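PDB 3TQU: dITP/XTP pyrophosphatase from Coxiella burnetii, which probably hydrolyses non-canonical purine nucleoside triphosphates such as XTP, dITP and ITP to their monophosphates and diphosphate, clearing them from the nucleotide pool. Local coordinates for residues Pro67-Ala78 with Ser118-Glu129; Asp98-Leu106 with Pro151-Ile162. One frame throughout, in Å; residues are numbered along the deposited sequence. Where two conformers were deposited one is given.

Contact 1. Residues Pro67-Ala78 with Ser118-Glu129; sequences PALADDSGLTIA and SASFHCVIALME. With CA (calcium ion), chain E.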
# COMPACT_ATOMS: atom_id res chain seq x y z
N PRO A 67 8.59 5.50 -15.61
CA PRO A 67 7.65 5.02 -14.59
C PRO A 67 7.51 3.51 -14.73
O PRO A 67 7.65 3.00 -15.83
CB PRO A 67 6.34 5.70 -14.99
CG PRO A 67 6.75 6.91 -15.77
CD PRO A 67 7.99 6.51 -16.50
N ALA A 68 7.24 2.81 -13.64
CA ALA A 68 7.17 1.36 -13.70
C ALA A 68 6.02 0.84 -12.85
O ALA A 68 5.70 1.39 -11.80
CB ALA A 68 8.48 0.73 -13.26
N LEU A 69 5.40 -0.24 -13.33
CA LEU A 69 4.26 -0.83 -12.64
C LEU A 69 4.54 -2.31 -12.39
O LEU A 69 4.96 -3.04 -13.29
CB LEU A 69 3.00 -0.67 -13.49
CG LEU A 69 1.67 -1.12 -12.89
CD1 LEU A 69 0.52 -0.36 -13.53
CD2 LEU A 69 1.47 -2.63 -13.05
N ALA A 70 4.30 -2.75 -11.16
CA ALA A 70 4.47 -4.15 -10.82
C ALA A 70 3.34 -4.61 -9.92
O ALA A 70 2.64 -3.80 -9.32
CB ALA A 70 5.81 -4.37 -10.14
N ASP A 71 3.15 -5.93 -9.83
CA ASP A 71 2.16 -6.47 -8.91
C ASP A 71 2.72 -7.67 -8.18
O ASP A 71 3.67 -8.31 -8.65
CB ASP A 71 0.88 -6.87 -9.66
CG ASP A 71 0.92 -8.31 -10.15
OD1 ASP A 71 1.21 -8.53 -11.34
OD2 ASP A 71 0.67 -9.22 -9.33
N ASP A 72 2.14 -7.97 -7.03
CA ASP A 72 2.37 -9.25 -6.38
C ASP A 72 1.02 -9.81 -5.94
O ASP A 72 0.11 -9.05 -5.58
CB ASP A 72 3.34 -9.13 -5.21
CG ASP A 72 3.76 -10.49 -4.68
OD1 ASP A 72 3.63 -11.47 -5.43
OD2 ASP A 72 4.20 -10.58 -3.51
N SER A 73 0.88 -11.12 -5.97
CA SER A 73 -0.40 -11.75 -5.69
C SER A 73 -0.22 -13.05 -4.92
O SER A 73 0.87 -13.62 -4.89
CB SER A 73 -1.14 -12.03 -6.99
OG SER A 73 -0.39 -12.93 -7.80
N GLY A 74 -1.30 -13.53 -4.32
CA GLY A 74 -1.24 -14.78 -3.60
C GLY A 74 -2.55 -15.19 -2.98
O GLY A 74 -3.54 -14.46 -3.04
N LEU A 75 -2.55 -16.38 -2.40
CA LEU A 75 -3.71 -16.94 -1.73
C LEU A 75 -3.44 -16.88 -0.23
O LEU A 75 -2.36 -17.26 0.22
CB LEU A 75 -3.89 -18.39 -2.16
CG LEU A 75 -5.06 -19.17 -1.56
CD1 LEU A 75 -6.38 -18.49 -1.89
CD2 LEU A 75 -5.04 -20.60 -2.06
N THR A 76 -4.41 -16.39 0.54
CA THR A 76 -4.29 -16.37 1.99
C THR A 76 -5.41 -17.20 2.59
O THR A 76 -6.57 -17.04 2.24
CB THR A 76 -4.34 -14.95 2.57
OG1 THR A 76 -5.62 -14.37 2.29
CG2 THR A 76 -3.25 -14.08 1.96
N ILE A 77 -5.06 -18.10 3.51
CA ILE A 77 -6.04 -18.98 4.12
C ILE A 77 -6.15 -18.75 5.62
O ILE A 77 -5.18 -18.90 6.36
CB ILE A 77 -5.73 -20.45 3.81
CG1 ILE A 77 -5.72 -20.67 2.29
CG2 ILE A 77 -6.74 -21.37 4.48
CD1 ILE A 77 -5.31 -22.07 1.85
N ALA A 78 -7.35 -18.38 6.06
CA ALA A 78 -7.59 -18.00 7.45
C ALA A 78 -7.07 -19.03 8.44
O ALA A 78 -6.35 -18.69 9.38
CB ALA A 78 -9.07 -17.72 7.68
N SER A 118 -12.22 -20.51 5.08
CA SER A 118 -12.18 -19.18 4.50
C SER A 118 -10.82 -18.87 3.88
O SER A 118 -9.78 -19.24 4.43
CB SER A 118 -12.52 -18.11 5.55
OG SER A 118 -13.86 -18.26 5.98
N ALA A 119 -10.84 -18.19 2.74
CA ALA A 119 -9.62 -17.83 2.04
C ALA A 119 -9.85 -16.61 1.16
O ALA A 119 -10.99 -16.25 0.88
CB ALA A 119 -9.12 -19.00 1.21
N SER A 120 -8.77 -15.98 0.73
CA SER A 120 -8.86 -14.82 -0.14
C SER A 120 -7.69 -14.80 -1.11
O SER A 120 -6.57 -15.17 -0.75
CB SER A 120 -8.87 -13.53 0.67
OG SER A 120 -9.90 -13.55 1.64
N PHE A 121 -7.97 -14.38 -2.34
CA PHE A 121 -6.92 -14.05 -3.30
C PHE A 121 -6.64 -12.56 -3.20
O PHE A 121 -7.58 -11.76 -3.07
CB PHE A 121 -7.37 -14.35 -4.73
CG PHE A 121 -7.01 -15.73 -5.21
CD1 PHE A 121 -5.68 -16.13 -5.26
CD2 PHE A 121 -7.99 -16.60 -5.66
CE1 PHE A 121 -5.34 -17.40 -5.71
CE2 PHE A 121 -7.65 -17.86 -6.12
CZ PHE A 121 -6.33 -18.26 -6.14
N HIS A 122 -5.37 -12.18 -3.26
CA HIS A 122 -4.99 -10.78 -3.20
C HIS A 122 -4.15 -10.40 -4.41
O HIS A 122 -3.28 -11.16 -4.84
CB HIS A 122 -4.18 -10.49 -1.93
CG HIS A 122 -4.94 -10.70 -0.67
ND1 HIS A 122 -5.51 -9.66 0.04
CD2 HIS A 122 -5.24 -11.82 0.02
CE1 HIS A 122 -6.12 -10.13 1.11
NE2 HIS A 122 -5.97 -11.45 1.12
N CYS A 123 -4.41 -9.21 -4.95
CA CYS A 123 -3.55 -8.64 -5.97
C CYS A 123 -3.20 -7.21 -5.60
O CYS A 123 -4.09 -6.37 -5.45
CB CYS A 123 -4.22 -8.66 -7.34
SG CYS A 123 -3.25 -7.82 -8.62
N VAL A 124 -1.92 -6.93 -5.44
CA VAL A 124 -1.47 -5.59 -5.10
C VAL A 124 -0.62 -5.05 -6.24
O VAL A 124 0.40 -5.65 -6.59
CB VAL A 124 -0.67 -5.55 -3.79
CG1 VAL A 124 -0.24 -4.12 -3.46
CG2 VAL A 124 -1.48 -6.15 -2.65
N ILE A 125 -1.06 -3.94 -6.81
CA ILE A 125 -0.35 -3.28 -7.89
C ILE A 125 0.33 -2.03 -7.35
O ILE A 125 -0.28 -1.27 -6.60
CB ILE A 125 -1.32 -2.89 -9.03
CG1 ILE A 125 -1.93 -4.15 -9.65
CG2 ILE A 125 -0.62 -2.05 -10.09
CD1 ILE A 125 -2.99 -3.87 -10.70
N ALA A 126 1.59 -1.84 -7.72
CA ALA A 126 2.29 -0.62 -7.36
C ALA A 126 2.75 0.09 -8.63
O ALA A 126 3.35 -0.53 -9.51
CB ALA A 126 3.48 -0.92 -6.46
N LEU A 127 2.44 1.37 -8.73
CA LEU A 127 2.91 2.20 -9.84
C LEU A 127 3.82 3.30 -9.31
O LEU A 127 3.39 4.14 -8.51
CB LEU A 127 1.72 2.81 -10.58
CG LEU A 127 2.05 3.80 -11.69
CD1 LEU A 127 3.01 3.17 -12.69
CD2 LEU A 127 0.78 4.28 -12.39
N MSE A 128 5.08 3.28 -9.74
CA MSE A 128 6.06 4.27 -9.31
C MSE A 128 6.35 5.28 -10.43
O MSE A 128 6.55 4.89 -11.57
CB MSE A 128 7.37 3.58 -8.93
CG MSE A 128 7.24 2.55 -7.82
SE MSE A 128 7.65 3.32 -6.08
CE MSE A 128 9.58 3.55 -6.29
N GLU A 129 6.38 6.56 -10.09
CA GLU A 129 6.74 7.59 -11.06
C GLU A 129 8.21 7.46 -11.44
O GLU A 129 8.58 7.59 -12.60
CB GLU A 129 6.45 8.99 -10.52
CG GLU A 129 6.73 10.10 -11.51
CD GLU A 129 5.98 9.92 -12.82
OE1 GLU A 129 4.93 9.25 -12.82
OE2 GLU A 129 6.44 10.46 -13.85
CA CA E . 5.27 -13.20 -6.35
O HOH W 1 5.17 -13.14 -3.71
O HOH W 2 2.87 -14.16 -6.62
O HOH W 3 -7.89 -14.76 4.19
O HOH W 4 5.69 -15.79 -6.44
O HOH W 5 4.58 -12.19 -8.54
O HOH W 6 6.22 -14.31 -8.57

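Contact 2. Residues Asp98-Leu106 with Pro151-Ile162; sequences DAERIQKVL and PRGKNGFGYDPI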
# COMPACT_ATOMS: atom_id res chain seq x y z
N ASP A 98 1.54 -26.85 -10.05
CA ASP A 98 0.31 -26.32 -9.49
C ASP A 98 -0.44 -27.42 -8.75
O ASP A 98 -0.98 -27.20 -7.66
CB ASP A 98 -0.58 -25.74 -10.58
CG ASP A 98 -0.05 -24.44 -11.15
OD1 ASP A 98 0.90 -23.86 -10.56
OD2 ASP A 98 -0.60 -23.98 -12.17
N ALA A 99 -0.46 -28.60 -9.34
CA ALA A 99 -1.12 -29.76 -8.74
C ALA A 99 -0.54 -30.10 -7.38
O ALA A 99 -1.27 -30.40 -6.44
CB ALA A 99 -1.03 -30.96 -9.67
N GLU A 100 0.79 -30.05 -7.27
CA GLU A 100 1.47 -30.33 -6.02
C GLU A 100 1.10 -29.31 -4.94
O GLU A 100 0.82 -29.68 -3.80
CB GLU A 100 2.99 -30.32 -6.22
CG GLU A 100 3.53 -31.50 -7.01
CD GLU A 100 5.04 -31.47 -7.12
OE1 GLU A 100 5.71 -31.88 -6.16
OE2 GLU A 100 5.55 -31.02 -8.17
N ARG A 101 1.11 -28.04 -5.32
CA ARG A 101 0.77 -26.97 -4.39
C ARG A 101 -0.67 -27.11 -3.88
O ARG A 101 -0.94 -26.88 -2.70
CB ARG A 101 0.97 -25.60 -5.05
CG ARG A 101 2.43 -25.18 -5.15
CD ARG A 101 2.59 -23.82 -5.83
NE ARG A 101 2.51 -23.93 -7.28
CZ ARG A 101 3.55 -24.25 -8.06
NH1 ARG A 101 4.74 -24.49 -7.52
NH2 ARG A 101 3.39 -24.33 -9.38
N ILE A 102 -1.57 -27.47 -4.78
CA ILE A 102 -2.97 -27.70 -4.42
C ILE A 102 -3.06 -28.79 -3.35
O ILE A 102 -3.82 -28.66 -2.39
CB ILE A 102 -3.81 -28.11 -5.64
CG1 ILE A 102 -4.03 -26.90 -6.56
CG2 ILE A 102 -5.14 -28.68 -5.21
CD1 ILE A 102 -4.55 -27.26 -7.93
N GLN A 103 -2.29 -29.85 -3.53
CA GLN A 103 -2.31 -30.96 -2.59
C GLN A 103 -1.74 -30.58 -1.23
O GLN A 103 -2.24 -31.02 -0.19
CB GLN A 103 -1.56 -32.18 -3.16
CG GLN A 103 -2.36 -32.92 -4.21
CD GLN A 103 -3.70 -33.40 -3.68
OE1 GLN A 103 -3.79 -33.94 -2.57
NE2 GLN A 103 -4.76 -33.19 -4.46
N LYS A 104 -0.70 -29.75 -1.22
CA LYS A 104 -0.11 -29.31 0.04
C LYS A 104 -1.08 -28.43 0.82
O LYS A 104 -1.18 -28.54 2.04
CB LYS A 104 1.21 -28.58 -0.20
CG LYS A 104 1.95 -28.23 1.08
CD LYS A 104 3.46 -28.31 0.89
CE LYS A 104 4.20 -28.07 2.21
NZ LYS A 104 3.94 -26.71 2.76
N VAL A 105 -1.81 -27.57 0.12
CA VAL A 105 -2.83 -26.75 0.76
C VAL A 105 -3.93 -27.61 1.36
O VAL A 105 -4.36 -27.39 2.49
CB VAL A 105 -3.43 -25.73 -0.22
CG1 VAL A 105 -4.78 -25.23 0.30
CG2 VAL A 105 -2.47 -24.57 -0.44
N LEU A 106 -4.38 -28.60 0.59
CA LEU A 106 -5.43 -29.50 1.06
C LEU A 106 -4.97 -30.30 2.28
O LEU A 106 -5.74 -30.48 3.23
CB LEU A 106 -5.87 -30.45 -0.06
CG LEU A 106 -6.63 -29.81 -1.23
CD1 LEU A 106 -6.88 -30.82 -2.35
CD2 LEU A 106 -7.94 -29.20 -0.76
N PRO A 151 -10.05 -30.61 -5.97
CA PRO A 151 -9.95 -29.74 -7.15
C PRO A 151 -11.10 -29.95 -8.13
O PRO A 151 -11.48 -31.09 -8.39
CB PRO A 151 -8.63 -30.18 -7.79
CG PRO A 151 -7.87 -30.86 -6.70
CD PRO A 151 -8.91 -31.53 -5.86
N ARG A 152 -11.64 -28.86 -8.66
CA ARG A 152 -12.70 -28.90 -9.67
C ARG A 152 -12.51 -27.78 -10.68
O ARG A 152 -12.18 -26.66 -10.31
CB ARG A 152 -14.08 -28.78 -9.02
CG ARG A 152 -14.67 -30.08 -8.52
CD ARG A 152 -16.12 -29.91 -8.07
NE ARG A 152 -16.23 -29.20 -6.80
CZ ARG A 152 -16.63 -27.94 -6.66
NH1 ARG A 152 -16.98 -27.23 -7.73
NH2 ARG A 152 -16.70 -27.39 -5.46
N GLY A 153 -12.74 -28.07 -11.96
CA GLY A 153 -12.67 -27.03 -12.98
C GLY A 153 -11.52 -27.19 -13.94
O GLY A 153 -10.43 -27.64 -13.56
N LYS A 154 -11.75 -26.80 -15.20
CA LYS A 154 -10.78 -27.01 -16.27
C LYS A 154 -10.01 -25.75 -16.64
O LYS A 154 -9.01 -25.82 -17.35
CB LYS A 154 -11.51 -27.54 -17.51
CG LYS A 154 -12.44 -26.51 -18.14
CD LYS A 154 -13.36 -27.13 -19.18
CE LYS A 154 -14.27 -26.07 -19.79
NZ LYS A 154 -15.36 -26.66 -20.62
N ASN A 155 -10.46 -24.60 -16.15
CA ASN A 155 -9.85 -23.33 -16.53
C ASN A 155 -8.86 -22.77 -15.50
O ASN A 155 -8.69 -23.32 -14.42
CB ASN A 155 -10.93 -22.29 -16.83
CG ASN A 155 -11.84 -22.70 -17.97
OD1 ASN A 155 -11.38 -23.28 -18.95
ND2 ASN A 155 -13.12 -22.41 -17.83
N GLY A 156 -8.21 -21.67 -15.86
CA GLY A 156 -7.34 -20.97 -14.95
C GLY A 156 -6.02 -21.68 -14.70
O GLY A 156 -5.55 -22.45 -15.53
N PHE A 157 -5.43 -21.41 -13.54
CA PHE A 157 -4.13 -21.95 -13.18
C PHE A 157 -3.96 -21.91 -11.67
O PHE A 157 -4.81 -21.38 -10.96
CB PHE A 157 -3.01 -21.14 -13.83
CG PHE A 157 -2.95 -19.71 -13.37
CD1 PHE A 157 -2.17 -19.35 -12.28
CD2 PHE A 157 -3.70 -18.73 -14.01
CE1 PHE A 157 -2.12 -18.04 -11.85
CE2 PHE A 157 -3.65 -17.42 -13.57
CZ PHE A 157 -2.86 -17.07 -12.50
N GLY A 158 -2.85 -22.46 -11.18
CA GLY A 158 -2.54 -22.40 -9.77
C GLY A 158 -3.63 -22.98 -8.89
O GLY A 158 -4.12 -24.09 -9.14
N TYR A 159 -4.02 -22.23 -7.87
CA TYR A 159 -4.97 -22.71 -6.87
C TYR A 159 -6.43 -22.58 -7.31
O TYR A 159 -7.34 -22.90 -6.55
CB TYR A 159 -4.78 -21.97 -5.55
CG TYR A 159 -3.42 -22.17 -4.91
CD1 TYR A 159 -3.09 -23.38 -4.31
CD2 TYR A 159 -2.47 -21.16 -4.90
CE1 TYR A 159 -1.84 -23.58 -3.73
CE2 TYR A 159 -1.23 -21.34 -4.32
CZ TYR A 159 -0.92 -22.55 -3.73
OH TYR A 159 0.32 -22.74 -3.15
N ASP A 160 -6.64 -22.12 -8.54
CA ASP A 160 -8.00 -21.92 -9.06
C ASP A 160 -8.95 -23.10 -8.83
O ASP A 160 -10.11 -22.90 -8.46
CB ASP A 160 -7.98 -21.53 -10.54
CG ASP A 160 -7.57 -20.09 -10.76
OD1 ASP A 160 -7.51 -19.34 -9.76
OD2 ASP A 160 -7.31 -19.71 -11.92
N PRO A 161 -8.48 -24.35 -9.04
CA PRO A 161 -9.36 -25.51 -8.88
C PRO A 161 -9.90 -25.72 -7.46
O PRO A 161 -10.92 -26.39 -7.31
CB PRO A 161 -8.46 -26.69 -9.28
CG PRO A 161 -7.44 -26.09 -10.19
CD PRO A 161 -7.18 -24.72 -9.62
N ILE A 162 -9.25 -25.18 -6.43
CA ILE A 162 -9.75 -25.34 -5.07
C ILE A 162 -10.27 -24.05 -4.45
O ILE A 162 -10.59 -24.01 -3.26
CB ILE A 162 -8.69 -25.96 -4.11
CG1 ILE A 162 -7.42 -25.11 -4.07
CG2 ILE A 162 -8.40 -27.40 -4.51
CD1 ILE A 162 -6.40 -25.58 -3.05

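Contact 1. Residues Pro67-Ala78 with Ser118-Glu129
Ala68 and Met128 begin a regular antiparallel ladder in which strand 68-77 pairs with strand 118-128 in the mixed central sheet of the Ham1 fold. Five hydrogen-bonded pairs, Ala68-Met128, Ala70-Ala126, Asp72-Val124, Gly74-His122 and Thr76-Ser120, each exchange two backbone bonds; Ala126 N to Ala70 O is the shortest at 2.7 Å. Ala78 N adds a single bond to Ser118 O past the last pair.

Apolar contacts follow the face that carries Leu69, Ile125, Leu75 and Phe121. Leu69 CG and CD2 both reach Ile125 CG2, the latter at 3.7 Å, while helix 185-199 packs on the same face. Further along, Leu75 sets CD1 over the centre of the Phe121 ring, a CH-pi contact of 4.1 Å to the centroid and 9° off the normal; Phe121 also stacks with His185.

On the other face Thr76 and His122 meet. Thr76 OG1 lies in the plane of the His122 ring at its edge, hydrogen-bonded to His122 NE2 at 3.2 Å, and a chi1 of 63° holds it between its own backbone N and carbonyl carbon, on the side of that ring. His122 ND1 is taken by His140. Asp72, on the same face and predicted to be the proton acceptor, turns away from strand 118-128 to bind the calcium ion through OD1 at 2.6 Å, with Glu44 as a further ligand. Asp72 OD2 accepts from Asn52 ND2 and, at 2.7 Å, from a calcium-bound water; a second such water donates to Ser73 O. The paired backbone thus fixes the root of Asp72, while bonds to both carboxylate oxygens probably limit its rotation beside the metal.

Contact 2. Residues Asp98-Leu106 with Pro151-Ile162
This helix-to-loop contact lies at one flank of the Ham1 fold, where the first turns of helix 98-112 pack against the long loop between strands 137-147 and 163-165. The loop carries a type II' beta turn, Phe157 to Asp160, that runs into a short 3-10 segment, 160-162; the four turn residues are predicted to bind substrate.

The interface is mainly apolar. Ile102 is its centre: CG2 sits against Ile162 CG2 at 3.6 Å and also meets Pro151 CG, while CD1 extends to Pro161 CG at 3.9 Å and to the carbonyl oxygen of Gly158. With CG1 beside the backbone N (chi1 -73°), the two branches of Ile102 divide, one to the turn and Pro161, the other to Ile162 and Pro151. Ile102 and Ile162 run past each other in opposite directions. One turn on, Val105 uses CG1 against Ile162 CD1 and CG2 against Tyr159 CE1, the latter at 3.5 Å. Leu106 closes the far end with CD1 near Pro151 CD and CD2 near Ile162 CG2.

The Tyr159 ring brings an edge to the helix, with Arg101 O in its plane. The Tyr159 and Arg101 side chains cross at about a right angle, with Arg101 CB 3.5 Å from Tyr159 OH; that hydroxyl also bonds to Ser88 O. Arg101 NH2 donates an almost linear hydrogen bond (178°) to Asp98 OD1 as part of a salt bridge, meeting it on the anti side. The other oxygen faces the turn: Gly158 N donates to Asp98 OD2 at 2.9 Å, approaching from above the carboxylate plane, 75° out of it.

Contacts 1 and 2 alternate along the chain, since helix 98-112 connects strand 68-77 to strand 118-128. Their centres are 19 Å apart, but they share an apolar seam: Ile77 CD1 meets Val105 CG1 at 3.6 Å, and Leu75 CD2 reaches Tyr159 CG at 3.6 Å. Phe121 also packs on the turn, its CZ lying 4.1 Å from Tyr159 CB. Contact 1 supplies the metal ligand Asp72 and the predicted substrate residue Ser73, whereas contact 2 supplies the predicted substrate turn 157-160. Between nearest atoms, the Phe157 side chain is about 10 Å from the calcium ion and about 4 Å from the side chain of Lys180, another predicted substrate residue, consistent with both contacts contributing to one nucleotide site.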